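Local coordinates for protein uncharacterized esterase YxiM (Bacillus subtilis, PDB 2O14) that is an uncharacterised member of the GDSL lipolytic family that probably hydrolyses ester bonds, its hydrolase domain following a galactose-binding-like beta domain, at residues Q189-Y194 / L354-L359; G219-I224 / R263-K268; L236-N241 / E256-M261; S320-S325 / L332-D337. All coordinates share one frame; numbering follows the deposited sequence.

Contact 1: Q189-Y194 / L354-L359; sequences QMLPHY and LAVQEL
V356, on helix 345-361, sends both of its methyl groups against the 3-10 turn and following loop at the end of segment 189-194, where L191 and Y194 receive them. The nearest backbone approach is Y194 to V356, with 6.7 Å between their CA atoms.

The apolar part centres on V356 CG2. This methyl lies 3.6 Å from L191 CD2 and 3.7 Å from Y194 CB, so one branch of the valine serves both residues. L191 brings only that one methyl, its side chain meeting V356 obliquely. Y194 gives its CB rather than its ring: with CG anti to the carbonyl carbon (chi1 -73°), the ring runs off from V356, is touched by R353 of helix 345-361, and carries its hydroxyl to D349, two turns before V356 on the same helix, where it is hydrogen-bonded.

The second kind of contact is between a methyl and the backbone. V356 CG1, anti to its own backbone N, stands 3.6 Å from the carbonyl O of Y194, a van der Waals approach.

Within the segments, ordinary backbone bonds keep the surfaces in shape: Y194 N to L191 O, 2.7 Å, closes the 3-10 turn that sets L191 and Y194 beside each other.

No hydrogen bond crosses between the two segments, so their joint rests on van der Waals packing, with no polar bond to fix its direction; the polar end of Y194 is satisfied by D349, and V356 meets only its CB and carbonyl O.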
# COMPACT_ATOMS: atom_id res chain seq x y z
N GLN A 189 7.64 0.16 -3.09
CA GLN A 189 7.96 -1.06 -2.37
C GLN A 189 9.44 -1.10 -2.02
O GLN A 189 9.85 -1.76 -1.07
CB GLN A 189 7.59 -2.27 -3.24
CG GLN A 189 8.05 -3.62 -2.69
CD GLN A 189 7.69 -4.77 -3.62
OE1 GLN A 189 8.14 -5.90 -3.42
NE2 GLN A 189 6.89 -4.48 -4.63
N MSE A 190 10.25 -0.37 -2.79
CA MSE A 190 11.70 -0.32 -2.56
C MSE A 190 12.13 0.90 -1.75
O MSE A 190 13.28 1.00 -1.34
CB MSE A 190 12.45 -0.33 -3.89
CG MSE A 190 13.28 -1.58 -4.10
SE MSE A 190 12.20 -3.19 -4.12
CE MSE A 190 12.03 -3.37 -6.04
N LEU A 191 11.20 1.82 -1.53
CA LEU A 191 11.47 3.02 -0.77
C LEU A 191 12.13 2.73 0.58
O LEU A 191 13.13 3.35 0.94
CB LEU A 191 10.17 3.79 -0.54
CG LEU A 191 10.15 5.28 -0.88
CD1 LEU A 191 8.84 5.86 -0.37
CD2 LEU A 191 11.34 6.00 -0.26
N PRO A 192 11.56 1.79 1.35
CA PRO A 192 12.16 1.49 2.65
C PRO A 192 13.66 1.17 2.63
O PRO A 192 14.35 1.33 3.64
CB PRO A 192 11.30 0.33 3.18
CG PRO A 192 10.69 -0.26 1.95
CD PRO A 192 10.39 0.93 1.10
N HIS A 193 14.17 0.74 1.48
CA HIS A 193 15.59 0.41 1.34
C HIS A 193 16.44 1.67 1.17
O HIS A 193 17.66 1.58 1.01
CB HIS A 193 15.82 -0.50 0.14
CG HIS A 193 15.09 -1.81 0.21
ND1 HIS A 193 13.72 -1.89 0.33
CD2 HIS A 193 15.53 -3.09 0.14
CE1 HIS A 193 13.35 -3.16 0.34
NE2 HIS A 193 14.43 -3.91 0.23
N TYR A 194 15.81 2.84 1.18
CA TYR A 194 16.55 4.08 0.99
C TYR A 194 16.35 5.18 2.03
O TYR A 194 17.08 6.17 2.01
CB TYR A 194 16.27 4.63 -0.40
CG TYR A 194 16.97 3.83 -1.47
CD1 TYR A 194 18.35 3.91 -1.63
CD2 TYR A 194 16.25 2.97 -2.29
CE1 TYR A 194 19.00 3.13 -2.58
CE2 TYR A 194 16.90 2.18 -3.25
CZ TYR A 194 18.28 2.27 -3.38
OH TYR A 194 18.93 1.49 -4.30
N LEU A 354 16.67 7.06 -7.01
CA LEU A 354 16.65 8.39 -7.61
C LEU A 354 15.71 9.32 -6.84
O LEU A 354 16.04 10.49 -6.61
CB LEU A 354 16.19 8.31 -9.07
CG LEU A 354 17.17 7.63 -10.04
CD1 LEU A 354 16.50 7.40 -11.38
CD2 LEU A 354 18.41 8.51 -10.19
N ALA A 355 14.55 8.80 -6.46
CA ALA A 355 13.57 9.59 -5.74
C ALA A 355 14.14 10.16 -4.44
O ALA A 355 14.05 11.36 -4.20
CB ALA A 355 12.33 8.74 -5.44
N VAL A 356 14.72 9.29 -3.62
CA VAL A 356 15.29 9.73 -2.35
C VAL A 356 16.51 10.64 -2.54
O VAL A 356 16.70 11.61 -1.81
CB VAL A 356 15.67 8.51 -1.47
CG1 VAL A 356 16.35 8.97 -0.19
CG2 VAL A 356 14.41 7.71 -1.13
N GLN A 357 17.33 10.32 -3.54
CA GLN A 357 18.51 11.13 -3.85
C GLN A 357 18.05 12.55 -4.15
O GLN A 357 18.73 13.52 -3.81
CB GLN A 357 19.24 10.55 -5.06
CG GLN A 357 20.34 11.44 -5.61
CD GLN A 357 20.97 10.87 -6.88
OE1 GLN A 357 21.55 9.79 -6.87
NE2 GLN A 357 20.85 11.61 -7.97
N GLU A 358 16.90 12.67 -4.80
CA GLU A 358 16.34 13.96 -5.16
C GLU A 358 15.80 14.68 -3.92
O GLU A 358 15.95 15.90 -3.79
CB GLU A 358 15.22 13.76 -6.18
CG GLU A 358 14.52 15.03 -6.64
CD GLU A 358 15.48 16.07 -7.19
OE1 GLU A 358 16.60 15.69 -7.58
OE2 GLU A 358 15.09 17.26 -7.25
N LEU A 359 15.18 13.93 -3.01
CA LEU A 359 14.63 14.51 -1.79
C LEU A 359 15.77 15.08 -0.94
O LEU A 359 15.62 16.12 -0.30
CB LEU A 359 13.86 13.45 -0.98
CG LEU A 359 12.54 12.96 -1.59
CD1 LEU A 359 12.05 11.74 -0.83
CD2 LEU A 359 11.51 14.07 -1.53

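Contact 2: G219-I224 / R263-K268; sequences GQLEAI and RQVKAK
Two helices of the SGNH (GDSL-type) hydrolase domain, 220-225 and 251-266, lie side by side here, the first turn of one meeting the last turn of the other through L221, Q264 and V265. L221 does the reaching. Its CG is anti to the backbone N (chi1 -177°), which carries the branched end across to the second helix, and the two methyls then divide the work. CD2 comes to 4.0 Å from NE2 of Q264, a methyl beside an amide, while CD1 lies 4.3 Å from CG2 of V265 in a looser apolar touch. The amide nitrogen is not left to the leucine: Q264 NE2 is hydrogen-bonded to the carboxylate of D260, one turn back on its own helix, which holds that amide near L221. G219 occupies the N-cap position of helix 220-225, and its O accepts A223 N at 2.9 Å in the first turn. Helix 212-217 completes the group: R216 touches both L221 and Q264, and F215 packs on I224. L225, next along helix 220-225, extends the seam onto Q264, V265 and K268, and on the other flank A223 and E222 rest on strand 108-115 of the N-terminal beta domain.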
# COMPACT_ATOMS: atom_id res chain seq x y z
N GLY A 219 -11.62 4.58 -1.41
CA GLY A 219 -11.01 4.06 -0.19
C GLY A 219 -9.56 4.35 0.13
O GLY A 219 -9.20 4.52 1.30
N GLN A 220 -8.70 4.40 -0.89
CA GLN A 220 -7.29 4.65 -0.65
C GLN A 220 -7.00 6.00 0.02
O GLN A 220 -6.23 6.05 0.97
CB GLN A 220 -6.49 4.51 -1.95
CG GLN A 220 -6.18 3.05 -2.29
CD GLN A 220 -5.97 2.81 -3.77
OE1 GLN A 220 -6.90 2.89 -4.56
NE2 GLN A 220 -4.73 2.51 -4.15
N LEU A 221 -7.62 7.08 -0.45
CA LEU A 221 -7.37 8.37 0.18
C LEU A 221 -7.95 8.40 1.59
O LEU A 221 -7.32 8.93 2.51
CB LEU A 221 -7.98 9.51 -0.63
CG LEU A 221 -7.69 10.89 -0.03
CD1 LEU A 221 -6.19 11.18 -0.12
CD2 LEU A 221 -8.48 11.95 -0.76
N GLU A 222 -9.14 7.84 1.76
CA GLU A 222 -9.78 7.81 3.08
C GLU A 222 -8.89 7.10 4.10
O GLU A 222 -8.77 7.56 5.23
CB GLU A 222 -11.14 7.09 3.03
CG GLU A 222 -11.81 7.00 4.40
CD GLU A 222 -13.10 6.18 4.40
OE1 GLU A 222 -13.42 5.55 3.37
OE2 GLU A 222 -13.79 6.17 5.44
N ALA A 223 -8.28 6.00 3.68
CA ALA A 223 -7.40 5.21 4.54
C ALA A 223 -6.20 6.03 5.02
O ALA A 223 -5.75 5.87 6.15
CB ALA A 223 -6.91 3.98 3.80
N ILE A 224 -5.68 6.89 4.14
CA ILE A 224 -4.54 7.71 4.49
C ILE A 224 -4.94 8.92 5.34
O ILE A 224 -4.22 9.29 6.26
CB ILE A 224 -3.81 8.21 3.22
CG1 ILE A 224 -3.22 7.01 2.47
CG2 ILE A 224 -2.72 9.20 3.60
CD1 ILE A 224 -2.61 7.37 1.14
N ARG A 263 -5.12 19.21 -1.06
CA ARG A 263 -5.70 20.11 -0.07
C ARG A 263 -6.21 19.36 1.15
O ARG A 263 -6.00 19.79 2.29
CB ARG A 263 -6.83 20.92 -0.71
CG ARG A 263 -6.31 21.89 -1.77
CD ARG A 263 -7.37 22.83 -2.28
NE ARG A 263 -6.78 23.87 -3.12
CZ ARG A 263 -7.46 24.84 -3.72
NH1 ARG A 263 -8.78 24.91 -3.59
NH2 ARG A 263 -6.83 25.74 -4.45
N GLN A 264 -6.86 18.22 0.93
CA GLN A 264 -7.36 17.44 2.04
C GLN A 264 -6.22 16.95 2.91
O GLN A 264 -6.31 16.97 4.14
CB GLN A 264 -8.17 16.24 1.53
CG GLN A 264 -9.51 16.61 0.94
CD GLN A 264 -10.42 15.42 0.82
OE1 GLN A 264 -10.69 14.74 1.81
NE2 GLN A 264 -10.90 15.15 -0.39
N VAL A 265 -5.13 16.52 2.29
CA VAL A 265 -3.99 16.05 3.06
C VAL A 265 -3.33 17.22 3.78
O VAL A 265 -2.96 17.10 4.94
CB VAL A 265 -2.95 15.33 2.16
CG1 VAL A 265 -1.68 15.05 2.96
CG2 VAL A 265 -3.54 14.02 1.65
N LYS A 266 -3.18 18.35 3.09
CA LYS A 266 -2.57 19.52 3.72
C LYS A 266 -3.44 20.01 4.87
O LYS A 266 -2.93 20.59 5.83
CB LYS A 266 -2.37 20.64 2.70
CG LYS A 266 -1.10 20.52 1.88
CD LYS A 266 -1.02 21.61 0.82
CE LYS A 266 0.36 21.70 0.19
NZ LYS A 266 1.38 22.16 1.17
N ALA A 267 -4.74 19.76 4.78
CA ALA A 267 -5.66 20.17 5.83
C ALA A 267 -5.37 19.39 7.12
O ALA A 267 -5.79 19.80 8.20
CB ALA A 267 -7.10 19.94 5.39
N LYS A 268 -4.66 18.27 7.00
CA LYS A 268 -4.32 17.45 8.15
C LYS A 268 -2.99 17.89 8.75
O LYS A 268 -2.56 17.37 9.78
CB LYS A 268 -4.22 15.97 7.75
CG LYS A 268 -5.50 15.35 7.24
CD LYS A 268 -6.53 15.18 8.34
CE LYS A 268 -7.75 14.42 7.83
NZ LYS A 268 -8.74 14.16 8.92

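Contact 3: L236-N241 / E256-M261; sequences LQLGIN and EVMRDM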
# COMPACT_ATOMS: atom_id res chain seq x y z
N LEU A 236 2.79 10.94 -3.64
CA LEU A 236 1.82 10.57 -4.66
C LEU A 236 2.35 10.61 -6.11
O LEU A 236 2.94 11.60 -6.54
CB LEU A 236 0.60 11.49 -4.50
CG LEU A 236 -0.73 11.32 -5.25
CD1 LEU A 236 -0.60 11.85 -6.65
CD2 LEU A 236 -1.17 9.87 -5.24
N GLN A 237 2.15 9.52 -6.84
CA GLN A 237 2.56 9.44 -8.24
C GLN A 237 1.49 8.72 -9.06
O GLN A 237 1.38 7.49 -9.02
CB GLN A 237 3.89 8.71 -8.42
CG GLN A 237 4.29 8.59 -9.90
CD GLN A 237 5.59 7.85 -10.13
OE1 GLN A 237 6.65 8.29 -9.69
NE2 GLN A 237 5.51 6.72 -10.83
N LEU A 238 0.71 9.51 -9.79
CA LEU A 238 -0.34 8.97 -10.65
C LEU A 238 -0.27 9.73 -11.97
O LEU A 238 0.44 10.73 -12.08
CB LEU A 238 -1.72 9.16 -10.00
CG LEU A 238 -2.02 8.31 -8.76
CD1 LEU A 238 -3.28 8.82 -8.08
CD2 LEU A 238 -2.17 6.85 -9.16
N GLY A 239 -1.00 9.26 -12.97
CA GLY A 239 -0.99 9.92 -14.26
C GLY A 239 -0.86 8.95 -15.41
O GLY A 239 -1.27 9.24 -16.54
N ILE A 240 -0.29 7.77 -15.14
CA ILE A 240 -0.11 6.77 -16.17
C ILE A 240 -1.45 6.25 -16.70
O ILE A 240 -1.78 6.43 -17.87
CB ILE A 240 0.75 5.59 -15.65
CG1 ILE A 240 2.14 6.09 -15.27
CG2 ILE A 240 0.86 4.51 -16.72
CD1 ILE A 240 3.05 5.01 -14.71
N ASN A 241 -2.22 5.62 -15.82
CA ASN A 241 -3.52 5.06 -16.19
C ASN A 241 -4.54 6.15 -16.48
O ASN A 241 -5.51 5.94 -17.21
CB ASN A 241 -4.02 4.15 -15.06
CG ASN A 241 -3.08 2.98 -14.81
OD1 ASN A 241 -3.12 1.98 -15.52
ND2 ASN A 241 -2.22 3.12 -13.81
N GLU A 256 -7.94 18.59 -11.29
CA GLU A 256 -8.91 18.98 -10.26
C GLU A 256 -8.95 18.00 -9.09
O GLU A 256 -8.95 18.41 -7.93
CB GLU A 256 -10.32 19.05 -10.85
CG GLU A 256 -10.55 20.10 -11.92
CD GLU A 256 -11.93 19.95 -12.56
OE1 GLU A 256 -12.92 19.87 -11.80
OE2 GLU A 256 -12.01 19.92 -13.80
N VAL A 257 -9.03 16.71 -9.41
CA VAL A 257 -9.07 15.66 -8.41
C VAL A 257 -7.79 15.65 -7.60
O VAL A 257 -7.81 15.55 -6.37
CB VAL A 257 -9.24 14.27 -9.06
CG1 VAL A 257 -9.11 13.18 -8.00
CG2 VAL A 257 -10.60 14.20 -9.75
N MSE A 258 -6.67 15.75 -8.30
CA MSE A 258 -5.35 15.78 -7.67
C MSE A 258 -5.26 16.95 -6.71
O MSE A 258 -4.77 16.81 -5.59
CB MSE A 258 -4.26 15.88 -8.74
CG MSE A 258 -4.10 14.63 -9.59
SE MSE A 258 -3.12 13.24 -8.66
CE MSE A 258 -1.33 13.96 -8.93
N ARG A 259 -5.74 18.11 -7.15
CA ARG A 259 -5.71 19.33 -6.34
C ARG A 259 -6.47 19.12 -5.03
O ARG A 259 -5.99 19.50 -3.96
CB ARG A 259 -6.35 20.49 -7.11
CG ARG A 259 -6.25 21.84 -6.41
CD ARG A 259 -7.11 22.87 -7.11
NE ARG A 259 -6.82 22.96 -8.54
CZ ARG A 259 -5.70 23.46 -9.05
NH1 ARG A 259 -4.75 23.93 -8.25
NH2 ARG A 259 -5.52 23.49 -10.36
N ASP A 260 -7.64 18.51 -5.12
CA ASP A 260 -8.48 18.26 -3.96
C ASP A 260 -7.78 17.35 -2.95
O ASP A 260 -7.79 17.64 -1.75
CB ASP A 260 -9.80 17.62 -4.39
CG ASP A 260 -10.74 17.40 -3.23
OD1 ASP A 260 -11.19 18.40 -2.62
OD2 ASP A 260 -11.02 16.23 -2.92
N MSE A 261 -7.19 16.26 -3.42
CA MSE A 261 -6.49 15.34 -2.53
C MSE A 261 -5.37 16.05 -1.79
O MSE A 261 -5.20 15.87 -0.58
CB MSE A 261 -5.90 14.16 -3.31
CG MSE A 261 -6.92 13.24 -3.93
SE MSE A 261 -6.17 11.48 -4.26
CE MSE A 261 -5.42 11.77 -6.02
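L238, on the run that begins as strand 233-237, faces M258 and M261 on helix 251-266, both selenomethionines. From the backbone, L238 CB leads toward the helix and lies 4.5 Å from the SE of M258. CG, anti to the carbonyl carbon (chi1 -70°), stands farther back from that selenium. The two methyls then part: CD2 turns off from the helix, whereas CD1 goes forward, 4.5 Å from SE of M258 and 4.2 Å from CE of M261, its nearest neighbour on the helix. The selenium of M258 thus spans CB and CD1 of the leucine, and the M261 side chain, bent at its last torsion (chi3 -87°), crosses that of L238 at about a right angle and brings its CE to the leucine. Two residues earlier, L236 also points at the helix and meets M258; the closest carbons are modelled too near each other, so the detail there is doubtful. The contact joins strand and helix within the beta-alpha-beta unit 233-237, 251-266, 271-275. In the parallel sheet L236 bonds through its backbone to I273 and S275, and Q237 to G168 on the opposite neighbouring strand; L304 of helix 298-307 packs on M258, while F215 and R216 of helix 212-217 pack on M261.

Contact 4: S320-S325 / L332-D337; sequences SAYFTS and LGLYMD
A type I beta turn from L332 to Y335, closed by a weak bond from Y335 N to L332 O, faces helix 315-326, with F323 and L332 nearest at 9.0 Å between CA atoms. From the turn, L334 sets a single methyl against two aromatic edges: its CD1 is 3.9 Å from CE1 of Y322 and 3.9 Å from CE1 of F323, near the plane of each ring. Those neighbouring helix residues spread their rings by different first torsions, Y322 with CG anti to the backbone N (chi1 180°) and F323 with CG anti to the carbonyl carbon (chi1 -59°), so that both edges reach the same methyl. A346 of helix 345-361 also touches L334, and Y322 has a cation-pi partner in R353.

Segment 332-337 runs directly into the part of the chain that carries D339 and H342, the acid and base of the triad by similarity, in the Asp-x-x-His arrangement known from GDSL hydrolases. M336 bonds to H342 through the backbone.

Y335 meets F323 farther round the ring, at CE2 and CZ. The ring planes stand at 59°, neither stacked nor edge-to-face, with Y335 OH 3.7 Å from F323 CE2 and Y335 CE1 4.0 Å from F323 CZ. That hydroxyl is hydrogen-bonded to the carbonyl O of G279. Replacing F323 by an alanine would probably open a gap beside L334 CD1 and take a wall from the Y335 ring. F323 also meets the ring of H290, while S325 OG turns back to Y322 O at 2.8 Å, a bond internal to the helix.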
# COMPACT_ATOMS: atom_id res chain seq x y z
N SER A 320 14.82 9.44 -16.74
CA SER A 320 15.22 9.46 -18.15
C SER A 320 16.72 9.73 -18.26
O SER A 320 17.40 9.15 -19.11
CB SER A 320 14.44 10.53 -18.92
OG SER A 320 13.11 10.09 -19.20
N ALA A 321 17.23 10.59 -17.39
CA ALA A 321 18.66 10.90 -17.40
C ALA A 321 19.44 9.63 -17.07
O ALA A 321 20.47 9.35 -17.67
CB ALA A 321 18.97 12.00 -16.38
N TYR A 322 18.93 8.86 -16.11
CA TYR A 322 19.59 7.62 -15.72
C TYR A 322 19.54 6.57 -16.84
O TYR A 322 20.51 5.86 -17.07
CB TYR A 322 18.96 7.05 -14.45
CG TYR A 322 19.60 5.76 -13.99
CD1 TYR A 322 18.90 4.56 -14.05
CD2 TYR A 322 20.90 5.75 -13.49
CE1 TYR A 322 19.49 3.36 -13.63
CE2 TYR A 322 21.49 4.56 -13.07
CZ TYR A 322 20.78 3.37 -13.14
OH TYR A 322 21.37 2.20 -12.72
N PHE A 323 18.40 6.48 -17.53
CA PHE A 323 18.28 5.52 -18.61
C PHE A 323 19.21 5.93 -19.75
O PHE A 323 19.85 5.08 -20.37
CB PHE A 323 16.84 5.45 -19.13
CG PHE A 323 15.82 5.07 -18.08
CD1 PHE A 323 16.12 4.11 -17.11
CD2 PHE A 323 14.55 5.64 -18.09
CE1 PHE A 323 15.16 3.74 -16.16
CE2 PHE A 323 13.59 5.27 -17.14
CZ PHE A 323 13.90 4.32 -16.17
N THR A 324 19.27 7.23 -20.02
CA THR A 324 20.14 7.74 -21.07
C THR A 324 21.60 7.42 -20.75
O THR A 324 22.39 7.16 -21.66
CB THR A 324 20.00 9.27 -21.23
OG1 THR A 324 18.70 9.59 -21.74
CG2 THR A 324 21.05 9.81 -22.19
N SER A 325 21.95 7.43 -19.47
CA SER A 325 23.33 7.17 -19.07
C SER A 325 23.73 5.70 -19.06
O SER A 325 24.92 5.38 -19.01
CB SER A 325 23.60 7.77 -17.68
OG SER A 325 23.01 6.98 -16.66
N LEU A 332 16.24 -1.59 -20.63
CA LEU A 332 15.27 -2.63 -20.91
C LEU A 332 15.31 -3.69 -19.81
O LEU A 332 14.31 -4.35 -19.53
CB LEU A 332 15.57 -3.26 -22.26
CG LEU A 332 14.45 -4.09 -22.89
CD1 LEU A 332 13.29 -3.17 -23.26
CD2 LEU A 332 14.99 -4.80 -24.12
N GLY A 333 16.48 -3.85 -19.20
CA GLY A 333 16.63 -4.83 -18.14
C GLY A 333 16.06 -4.37 -16.81
O GLY A 333 16.09 -5.10 -15.82
N LEU A 334 15.55 -3.14 -16.79
CA LEU A 334 14.97 -2.58 -15.57
C LEU A 334 13.44 -2.65 -15.62
O LEU A 334 12.76 -2.21 -14.69
CB LEU A 334 15.42 -1.13 -15.39
CG LEU A 334 16.92 -0.90 -15.22
CD1 LEU A 334 17.20 0.59 -15.09
CD2 LEU A 334 17.43 -1.64 -14.00
N TYR A 335 12.91 -3.20 -16.71
CA TYR A 335 11.47 -3.36 -16.87
C TYR A 335 11.15 -4.83 -17.06
O TYR A 335 12.01 -5.62 -17.47
CB TYR A 335 10.96 -2.59 -18.08
CG TYR A 335 10.90 -1.09 -17.89
CD1 TYR A 335 12.06 -0.33 -17.78
CD2 TYR A 335 9.67 -0.43 -17.84
CE1 TYR A 335 12.00 1.06 -17.64
CE2 TYR A 335 9.60 0.95 -17.69
CZ TYR A 335 10.77 1.69 -17.59
OH TYR A 335 10.70 3.05 -17.44
N MSE A 336 9.91 -5.21 -16.76
CA MSE A 336 9.47 -6.60 -16.93
C MSE A 336 9.68 -7.01 -18.38
O MSE A 336 9.49 -6.21 -19.30
CB MSE A 336 8.00 -6.74 -16.55
CG MSE A 336 7.71 -6.56 -15.06
SE MSE A 336 8.54 -7.94 -13.98
CE MSE A 336 7.13 -9.27 -14.06
N ASP A 337 10.06 -8.27 -18.60
CA ASP A 337 10.29 -8.76 -19.95
C ASP A 337 9.09 -8.56 -20.88
O ASP A 337 7.96 -8.89 -20.53
CB ASP A 337 10.65 -10.25 -19.92
CG ASP A 337 10.89 -10.81 -21.31
OD1 ASP A 337 11.85 -10.35 -21.98
OD2 ASP A 337 10.13 -11.70 -21.74

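How the contacts relate
All four contacts lie in the hydrolase domain; the manganese, at D19, S24 and D65, belongs to the N-terminal beta domain. Contacts 2 and 3 share helix 251-266 and touch, L221 CD2 lying 3.8 Å from M261 CG. Contacts 1 and 4 meet through L354 CD1 and Y322 CB, 3.9 Å apart, joining helices 345-361 and 315-326. The two pairs stand apart: the centres of contacts 2 and 4 are 33 Å from each other, though nearest atoms of contacts 1 and 3 come within about 7 Å. Contacts 3 and 4 approach the probable triad: the L238 side chain is about 9 Å from that of S171, and that of Y335 about 6 Å from those of D339 and H342.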